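Glycoside hydrolase family protein (Novosphingobium sp. PP1Y, PDB 6Q2F) probably hydrolyses alpha-L-rhamnosidic bonds, releasing L-rhamnose from glycosides, as expected of an alpha-L-rhamnosidase. Local coordinates at residues Asp763-Asn768 against Glu772-Asp777; Glu779-Pro784 against Lys790-Gly795; Gly1104-Gln1107 against Gln1111-Thr1114. All coordinates share one frame; numbering follows the deposited sequence.

Following the chain from the N terminus, interaction 1 is met first: it closes the short loop in which strand 762-765 passes through helix 767-773 to strand 775-777. Interaction 2 opens only after that loop is complete, and closes the turn between strand 780-782 and strand 788-794. The two follow in series, neither nesting nor crossing, yet they touch: Ala775 N and Val782 O are joined by a probable backbone hydrogen bond between neighbouring strands of one mixed sheet. Interaction 3 comes much later, on the opposite side of the chain's centre, with nearest atoms about 43 Å from interaction 1. It folds the loop after helix 1099-1105 back onto the helix.

Interaction 1: Asp763-Asn768 against Glu772-Asp777; sequences DYINFN and ELLAND
Asn768 and Glu772 lie one helical turn apart, and the chain from strand 762-765 to strand 775-777 folds back through the helix they belong to. The Glu772 N to Asn768 O hydrogen bond spans 2.8 Å but is weak, with an N-H...O angle of only 130°. Asn766, at the N-cap position, opens this helix by capping the backbone N of Ala769 with its side chain.

Among the side chains, Asn768 and Glu772 cross at about a right angle. Asn768 ND2 rests on Glu772 CG at 3.4 Å, a contact with the methylene part of the glutamate, whose chain bends at chi2 and whose carboxylate leads away. CG of Asn768 stands opposite its backbone N (chi1 178°), which brings the amide across the CB-CG part of Glu772; Tyr636 holds the amide oxygen OD1 by a hydrogen bond. The apolar half is a single methyl contact, Ile765 CD1 against Leu774 CD1 at 3.9 Å, where the two side chains cross obliquely. It brings the last residue of strand 762-765 against the residue that links the helix to strand 775-777.

Ile792 of strand 788-794 packs against both Ile765 and Leu774, extending this apolar pair into the sheet. Leu635, in helix 620-636, covers Ile765 and Leu773, while Ala735 and Phe737 of the parallel strand 734-737 also meet Ile765. The contact thus joins the end of strand 762-765 to the link between helix 767-773 and strand 775-777, where helix 620-636 and strands 734-737 and 788-794 meet.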
loop_
_atom_site.group_PDB
_atom_site.type_symbol
_atom_site.label_atom_id
_atom_site.label_comp_id
_atom_site.label_asym_id
_atom_site.label_seq_id
_atom_site.Cartn_x
_atom_site.Cartn_y
_atom_site.Cartn_z
ATOM N N ASP A 763 17.214 -3.222 -1.363
ATOM C CA ASP A 763 16.283 -2.642 -0.409
ATOM C C ASP A 763 16.199 -1.146 -0.677
ATOM O O ASP A 763 17.183 -0.520 -1.095
ATOM C CB ASP A 763 16.757 -2.837 1.045
ATOM C CG ASP A 763 16.689 -4.276 1.514
ATOM O OD1 ASP A 763 15.779 -4.998 1.064
ATOM O OD2 ASP A 763 17.546 -4.665 2.353
ATOM N N TYR A 764 15.035 -0.564 -0.424
ATOM C CA TYR A 764 14.961 0.884 -0.332
ATOM C C TYR A 764 15.454 1.327 1.039
ATOM O O TYR A 764 15.237 0.640 2.045
ATOM C CB TYR A 764 13.534 1.379 -0.518
ATOM C CG TYR A 764 12.995 1.209 -1.906
ATOM C CD1 TYR A 764 13.580 1.871 -2.978
ATOM C CD2 TYR A 764 11.888 0.408 -2.149
ATOM C CE1 TYR A 764 13.080 1.740 -4.260
ATOM C CE2 TYR A 764 11.379 0.276 -3.428
ATOM C CZ TYR A 764 11.977 0.941 -4.474
ATOM O OH TYR A 764 11.477 0.793 -5.737
ATOM N N ILE A 765 16.122 2.482 1.081
ATOM C CA ILE A 765 16.467 3.147 2.335
ATOM C C ILE A 765 15.952 4.573 2.254
ATOM O O ILE A 765 16.060 5.221 1.205
ATOM C CB ILE A 765 17.985 3.147 2.634
ATOM C CG1 ILE A 765 18.779 3.790 1.502
ATOM C CG2 ILE A 765 18.496 1.751 2.853
ATOM C CD1 ILE A 765 20.246 4.074 1.907
ATOM N N ASN A 766 15.359 5.047 3.344
ATOM C CA ASN A 766 14.884 6.412 3.454
ATOM C C ASN A 766 15.880 7.230 4.270
ATOM O O ASN A 766 16.978 6.766 4.615
ATOM C CB ASN A 766 13.472 6.429 4.058
ATOM C CG ASN A 766 13.438 5.953 5.506
ATOM O OD1 ASN A 766 14.406 5.379 6.008
ATOM N ND2 ASN A 766 12.300 6.165 6.175
ATOM N N PHE A 767 15.513 8.476 4.576
ATOM C CA PHE A 767 16.436 9.351 5.290
ATOM C C PHE A 767 16.812 8.761 6.644
ATOM O O PHE A 767 17.993 8.744 7.008
ATOM C CB PHE A 767 15.818 10.748 5.426
ATOM C CG PHE A 767 16.599 11.698 6.311
ATOM C CD1 PHE A 767 17.582 12.526 5.778
ATOM C CD2 PHE A 767 16.316 11.784 7.666
ATOM C CE1 PHE A 767 18.291 13.418 6.590
ATOM C CE2 PHE A 767 17.016 12.682 8.505
ATOM C CZ PHE A 767 17.996 13.506 7.959
ATOM N N ASN A 768 15.834 8.244 7.393
ATOM C CA ASN A 768 16.131 7.700 8.721
ATOM C C ASN A 768 17.077 6.510 8.631
ATOM O O ASN A 768 18.036 6.404 9.402
ATOM C CB ASN A 768 14.860 7.267 9.460
ATOM C CG ASN A 768 15.191 6.655 10.834
ATOM O OD1 ASN A 768 15.366 5.434 10.969
ATOM N ND2 ASN A 768 15.338 7.510 11.841
ATOM N N GLU A 772 20.640 6.772 10.441
ATOM C CA GLU A 772 20.608 6.175 11.771
ATOM C C GLU A 772 21.011 4.710 11.818
ATOM O O GLU A 772 21.432 4.243 12.881
ATOM C CB GLU A 772 19.202 6.287 12.379
ATOM C CG GLU A 772 18.641 7.707 12.442
ATOM C CD GLU A 772 19.273 8.540 13.546
ATOM O OE1 GLU A 772 19.908 7.950 14.451
ATOM O OE2 GLU A 772 19.129 9.781 13.510
ATOM N N LEU A 773 20.871 3.966 10.722
ATOM C CA LEU A 773 21.094 2.524 10.737
ATOM C C LEU A 773 22.441 2.121 10.148
ATOM O O LEU A 773 23.117 1.246 10.694
ATOM C CB LEU A 773 19.993 1.797 9.955
ATOM C CG LEU A 773 18.559 1.914 10.491
ATOM C CD1 LEU A 773 17.594 1.092 9.653
ATOM C CD2 LEU A 773 18.497 1.522 11.979
ATOM N N LEU A 774 22.824 2.739 9.032
ATOM C CA LEU A 774 23.932 2.257 8.231
ATOM C C LEU A 774 25.253 2.678 8.852
ATOM O O LEU A 774 25.429 3.833 9.242
ATOM C CB LEU A 774 23.830 2.802 6.809
ATOM C CG LEU A 774 22.627 2.346 6.004
ATOM C CD1 LEU A 774 22.790 2.789 4.568
ATOM C CD2 LEU A 774 22.531 0.836 6.093
ATOM N N ALA A 775 26.176 1.724 8.938
ATOM C CA ALA A 775 27.515 1.963 9.438
ATOM C C ALA A 775 28.512 1.298 8.507
ATOM O O ALA A 775 28.164 0.392 7.746
ATOM C CB ALA A 775 27.684 1.435 10.862
ATOM N N ASN A 776 29.764 1.757 8.575
ATOM C CA ASN A 776 30.817 1.170 7.756
ATOM C C ASN A 776 31.215 -0.201 8.291
ATOM O O ASN A 776 31.338 -0.403 9.499
ATOM C CB ASN A 776 32.055 2.073 7.732
ATOM C CG ASN A 776 31.781 3.442 7.123
ATOM O OD1 ASN A 776 31.790 4.450 7.818
ATOM N ND2 ASN A 776 31.579 3.479 5.807
ATOM N N ASP A 777 31.426 -1.149 7.386
ATOM C CA ASP A 777 32.115 -2.396 7.730
ATOM C C ASP A 777 33.022 -2.681 6.537
ATOM O O ASP A 777 32.603 -3.303 5.546
ATOM C CB ASP A 777 31.150 -3.542 8.019
ATOM C CG ASP A 777 31.874 -4.832 8.411
ATOM O OD1 ASP A 777 32.779 -4.756 9.274
ATOM O OD2 ASP A 777 31.545 -5.912 7.866
#

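Interaction 2: Glu779-Pro784 against Lys790-Gly795; sequences EDLVAP and KTIYLG
Lys790 draws together the carboxylates of Glu779 and Asp780 in a salt-bridge network, with NZ 2.9 Å from Glu779 OE1 and equally 2.9 Å from Asp780 OD1. The two acids are approached differently. Asp780 lies alongside the lysine, pointing the same way, and offers the syn lone pair of OD1; Glu779 comes in at a slant, and NZ meets its OE1 from above the carboxylate plane, 54° out of it. The lysine starts away from the other segment, and bends at chi2 and chi3 (-59° and -58°) curl it back until its ammonium reaches both acids. Asp780 has a second charged partner in Arg788, bound through OD2, so its carboxylate is shared between two cations.

Behind the charges, waters 1 and 2 lie within hydrogen-bonding distance of both Glu779 O and Lys790 O; water 1 is 2.8 Å from each of these oxygens. Further along, Leu781 and Ile792 meet at about a right angle. The methyl CD1 of Leu781 presses on Ile792 CG1 at 3.4 Å, closer than ordinary van der Waals contact, and also meets Ile792 CD1.

These pairs join the two strands of a beta hairpin within the mixed sheet. Strand 780-782 runs antiparallel to both 775-777 and 788-794, and the latter is also flanked by parallel partners 734-737 and 818-820. Phe737 packs on Ile792, and Ala817, just before strand 818-820, on Leu781.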
loop_
_atom_site.group_PDB
_atom_site.type_symbol
_atom_site.label_atom_id
_atom_site.label_comp_id
_atom_site.label_asym_id
_atom_site.label_seq_id
_atom_site.Cartn_x
_atom_site.Cartn_y
_atom_site.Cartn_z
ATOM N N GLU A 779 34.351 -2.156 3.257
ATOM C CA GLU A 779 33.809 -1.474 2.094
ATOM C C GLU A 779 32.286 -1.539 2.056
ATOM O O GLU A 779 31.681 -0.971 1.144
ATOM C CB GLU A 779 34.408 -2.065 0.808
ATOM C CG GLU A 779 33.650 -3.290 0.252
ATOM C CD GLU A 779 34.061 -4.618 0.893
ATOM O OE1 GLU A 779 34.032 -5.659 0.189
ATOM O OE2 GLU A 779 34.405 -4.622 2.102
ATOM N N ASP A 780 31.669 -2.193 3.042
ATOM C CA ASP A 780 30.236 -2.451 3.086
ATOM C C ASP A 780 29.527 -1.454 3.997
ATOM O O ASP A 780 30.134 -0.806 4.849
ATOM C CB ASP A 780 29.937 -3.862 3.611
ATOM C CG ASP A 780 30.366 -4.967 2.660
ATOM O OD1 ASP A 780 30.549 -4.710 1.455
ATOM O OD2 ASP A 780 30.506 -6.110 3.145
ATOM N N LEU A 781 28.210 -1.383 3.839
ATOM C CA LEU A 781 27.345 -0.683 4.777
ATOM C C LEU A 781 26.457 -1.709 5.452
ATOM O O LEU A 781 25.776 -2.493 4.773
ATOM C CB LEU A 781 26.488 0.364 4.076
ATOM C CG LEU A 781 27.338 1.479 3.499
ATOM C CD1 LEU A 781 26.584 2.239 2.433
ATOM C CD2 LEU A 781 27.755 2.393 4.625
ATOM N N VAL A 782 26.472 -1.716 6.777
ATOM C CA VAL A 782 25.697 -2.693 7.519
ATOM C C VAL A 782 24.761 -1.972 8.468
ATOM O O VAL A 782 25.020 -0.847 8.911
ATOM C CB VAL A 782 26.591 -3.680 8.290
ATOM C CG1 VAL A 782 27.486 -4.448 7.315
ATOM C CG2 VAL A 782 27.418 -2.931 9.312
ATOM N N ALA A 783 23.652 -2.637 8.755
ATOM C CA ALA A 783 22.636 -2.235 9.704
ATOM C C ALA A 783 22.650 -3.212 10.868
ATOM O O ALA A 783 23.125 -4.341 10.727
ATOM C CB ALA A 783 21.247 -2.225 9.046
ATOM N N PRO A 784 22.159 -2.815 12.046
ATOM C CA PRO A 784 22.146 -3.759 13.179
ATOM C C PRO A 784 21.383 -5.047 12.899
ATOM O O PRO A 784 21.670 -6.073 13.522
ATOM C CB PRO A 784 21.489 -2.948 14.308
ATOM C CG PRO A 784 21.882 -1.520 13.981
ATOM C CD PRO A 784 21.788 -1.452 12.459
ATOM N N LYS A 790 26.740 -3.506 -0.549
ATOM C CA LYS A 790 27.953 -3.079 -1.233
ATOM C C LYS A 790 27.938 -1.594 -1.552
ATOM O O LYS A 790 29.007 -0.987 -1.664
ATOM C CB LYS A 790 28.149 -3.858 -2.542
ATOM C CG LYS A 790 28.007 -5.353 -2.409
ATOM C CD LYS A 790 28.997 -5.941 -1.431
ATOM C CE LYS A 790 30.437 -5.655 -1.812
ATOM N NZ LYS A 790 31.358 -6.328 -0.843
ATOM N N THR A 791 26.761 -0.993 -1.711
ATOM C CA THR A 791 26.709 0.394 -2.153
ATOM C C THR A 791 25.348 0.998 -1.841
ATOM O O THR A 791 24.351 0.288 -1.665
ATOM C CB THR A 791 26.983 0.511 -3.652
ATOM O OG1 THR A 791 27.053 1.892 -4.008
ATOM C CG2 THR A 791 25.843 -0.126 -4.426
ATOM N N ILE A 792 25.332 2.323 -1.772
ATOM C CA ILE A 792 24.119 3.122 -1.774
ATOM C C ILE A 792 23.922 3.602 -3.196
ATOM O O ILE A 792 24.877 4.045 -3.841
ATOM C CB ILE A 792 24.230 4.324 -0.812
ATOM C CG1 ILE A 792 24.168 3.863 0.643
ATOM C CG2 ILE A 792 23.136 5.348 -1.099
ATOM C CD1 ILE A 792 24.562 4.944 1.647
ATOM N N TYR A 793 22.701 3.520 -3.690
ATOM C CA TYR A 793 22.361 4.069 -4.995
ATOM C C TYR A 793 21.491 5.306 -4.804
ATOM O O TYR A 793 20.531 5.273 -4.034
ATOM C CB TYR A 793 21.639 3.026 -5.844
ATOM C CG TYR A 793 21.250 3.559 -7.185
ATOM C CD1 TYR A 793 22.172 3.613 -8.220
ATOM C CD2 TYR A 793 19.952 4.008 -7.428
ATOM C CE1 TYR A 793 21.825 4.109 -9.466
ATOM C CE2 TYR A 793 19.597 4.507 -8.672
ATOM C CZ TYR A 793 20.538 4.565 -9.685
ATOM O OH TYR A 793 20.201 5.070 -10.922
ATOM N N LEU A 794 21.828 6.395 -5.500
ATOM C CA LEU A 794 21.053 7.632 -5.377
ATOM C C LEU A 794 19.979 7.618 -6.452
ATOM O O LEU A 794 20.251 7.906 -7.617
ATOM C CB LEU A 794 21.944 8.864 -5.494
ATOM C CG LEU A 794 23.069 8.924 -4.463
ATOM C CD1 LEU A 794 23.831 10.205 -4.639
ATOM C CD2 LEU A 794 22.522 8.819 -3.043
ATOM N N GLY A 795 18.754 7.285 -6.056
ATOM C CA GLY A 795 17.649 7.236 -6.995
ATOM C C GLY A 795 16.489 8.087 -6.528
ATOM O O GLY A 795 16.682 9.011 -5.727
HETATM O O HOH W 1 29.470 0.626 0.625
HETATM O O HOH W 2 31.558 -1.156 -1.523
HETATM O O HOH W 3 30.352 -7.860 0.732
#

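Interaction 3: Gly1104-Gln1107 against Gln1111-Thr1114; sequences GDQQ and QKIT
Asp1105 OD2 takes two hydrogen bonds from Thr1114. The backbone N of Thr1114 donates to Asp1105 OD2 at 2.7 Å, nearly straight (169°) and close to the direction in which the C-O bond points. The hydroxyl adds a second: Thr1114 OG1 lies 2.8 Å from Asp1105 OD2, on its anti side and 34° out of the carboxylate plane. A chi1 of 69° sets OG1 between the threonine's own N and carbonyl carbon, turned so that hydroxyl and amide converge on one oxygen. The other oxygen receives a weak bond, Ile1113 N to Asp1105 OD1 at 3.2 Å, and forms a salt bridge with Arg1101 one turn back in helix 1099-1105.

Around this polar centre the lysine packs by its aliphatic chain. Lys1112 CD sits 3.7 Å from Asp1105 CB. Lys1112 NZ stays 4.6 Å from Asp1105 OD2, beyond salt-bridge range. Thr1114 also touches Leu1102 and Arg1101 of helix 1099-1105 and Trp1098 just before it, so the returning loop packs on the helix and its approach.

Replacing Asp1105 by a leucine would remove both oxygens, and the amides of Ile1113 and Thr1114 and the threonine hydroxyl would probably lose the carboxylate they share and Arg1101 its charged mate, leaving the loop less firmly held. The buried carboxylate is held at OD2 by the N-H and hydroxyl of Thr1114 and at OD1 by Arg1101, with a weak bond from Ile1113 N; such surroundings, with Lys1112 nearby, are likely to favour its charged form. One side chain thereby fastens the loop before strand 1115-1116 to the C-terminal part of helix 1099-1105, in the region related to galactose-binding domains.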
loop_
_atom_site.group_PDB
_atom_site.type_symbol
_atom_site.label_atom_id
_atom_site.label_comp_id
_atom_site.label_asym_id
_atom_site.label_seq_id
_atom_site.Cartn_x
_atom_site.Cartn_y
_atom_site.Cartn_z
ATOM N N GLY A 1104 -25.882 -22.018 -12.511
ATOM C CA GLY A 1104 -26.994 -22.951 -12.607
ATOM C C GLY A 1104 -28.241 -22.456 -11.907
ATOM O O GLY A 1104 -29.356 -22.779 -12.317
ATOM N N ASP A 1105 -28.077 -21.647 -10.857
ATOM C CA ASP A 1105 -29.225 -21.149 -10.108
ATOM C C ASP A 1105 -29.929 -20.001 -10.808
ATOM O O ASP A 1105 -31.050 -19.654 -10.421
ATOM C CB ASP A 1105 -28.803 -20.717 -8.707
ATOM C CG ASP A 1105 -28.785 -21.872 -7.729
ATOM O OD1 ASP A 1105 -28.951 -23.027 -8.167
ATOM O OD2 ASP A 1105 -28.591 -21.622 -6.523
ATOM N N GLN A 1106 -29.308 -19.406 -11.820
ATOM C CA GLN A 1106 -29.948 -18.377 -12.625
ATOM C C GLN A 1106 -30.768 -18.943 -13.772
ATOM O O GLN A 1106 -31.454 -18.176 -14.455
ATOM C CB GLN A 1106 -28.896 -17.421 -13.192
ATOM C CG GLN A 1106 -28.207 -16.615 -12.141
ATOM C CD GLN A 1106 -29.167 -15.708 -11.412
ATOM O OE1 GLN A 1106 -29.314 -15.804 -10.196
ATOM N NE2 GLN A 1106 -29.834 -14.821 -12.152
ATOM N N GLN A 1107 -30.703 -20.249 -14.006
ATOM C CA GLN A 1107 -31.402 -20.835 -15.142
ATOM C C GLN A 1107 -32.900 -20.872 -14.869
ATOM O O GLN A 1107 -33.334 -21.084 -13.734
ATOM C CB GLN A 1107 -30.880 -22.247 -15.430
ATOM C CG GLN A 1107 -29.384 -22.341 -15.679
ATOM C CD GLN A 1107 -28.902 -21.385 -16.751
ATOM O OE1 GLN A 1107 -27.974 -20.594 -16.528
ATOM N NE2 GLN A 1107 -29.516 -21.452 -17.920
ATOM N N GLN A 1111 -34.126 -25.079 -9.335
ATOM C CA GLN A 1111 -34.191 -25.307 -7.896
ATOM C C GLN A 1111 -32.896 -24.784 -7.286
ATOM O O GLN A 1111 -31.817 -25.316 -7.565
ATOM C CB GLN A 1111 -34.372 -26.790 -7.582
ATOM C CG GLN A 1111 -35.706 -27.370 -8.013
ATOM C CD GLN A 1111 -35.786 -28.861 -7.735
ATOM O OE1 GLN A 1111 -34.756 -29.539 -7.664
ATOM N NE2 GLN A 1111 -37.001 -29.377 -7.565
ATOM N N LYS A 1112 -32.999 -23.748 -6.463
ATOM C CA LYS A 1112 -31.838 -22.955 -6.070
ATOM C C LYS A 1112 -31.078 -23.606 -4.926
ATOM O O LYS A 1112 -31.627 -23.821 -3.846
ATOM C CB LYS A 1112 -32.273 -21.540 -5.706
ATOM C CG LYS A 1112 -32.924 -20.814 -6.877
ATOM C CD LYS A 1112 -32.043 -19.662 -7.332
ATOM C CE LYS A 1112 -31.945 -18.598 -6.247
ATOM N NZ LYS A 1112 -30.830 -17.631 -6.498
ATOM N N ILE A 1113 -29.809 -23.897 -5.171
ATOM C CA ILE A 1113 -28.921 -24.435 -4.149
ATOM C C ILE A 1113 -28.263 -23.317 -3.352
ATOM O O ILE A 1113 -28.071 -23.441 -2.140
ATOM C CB ILE A 1113 -27.859 -25.353 -4.799
ATOM C CG1 ILE A 1113 -28.514 -26.558 -5.493
ATOM C CG2 ILE A 1113 -26.832 -25.823 -3.787
ATOM C CD1 ILE A 1113 -29.403 -27.379 -4.605
ATOM N N THR A 1114 -27.918 -22.213 -4.011
ATOM C CA THR A 1114 -27.047 -21.214 -3.418
ATOM C C THR A 1114 -27.837 -20.038 -2.867
ATOM O O THR A 1114 -28.975 -19.778 -3.263
ATOM C CB THR A 1114 -26.023 -20.680 -4.421
ATOM O OG1 THR A 1114 -26.706 -19.898 -5.412
ATOM C CG2 THR A 1114 -25.267 -21.826 -5.081
#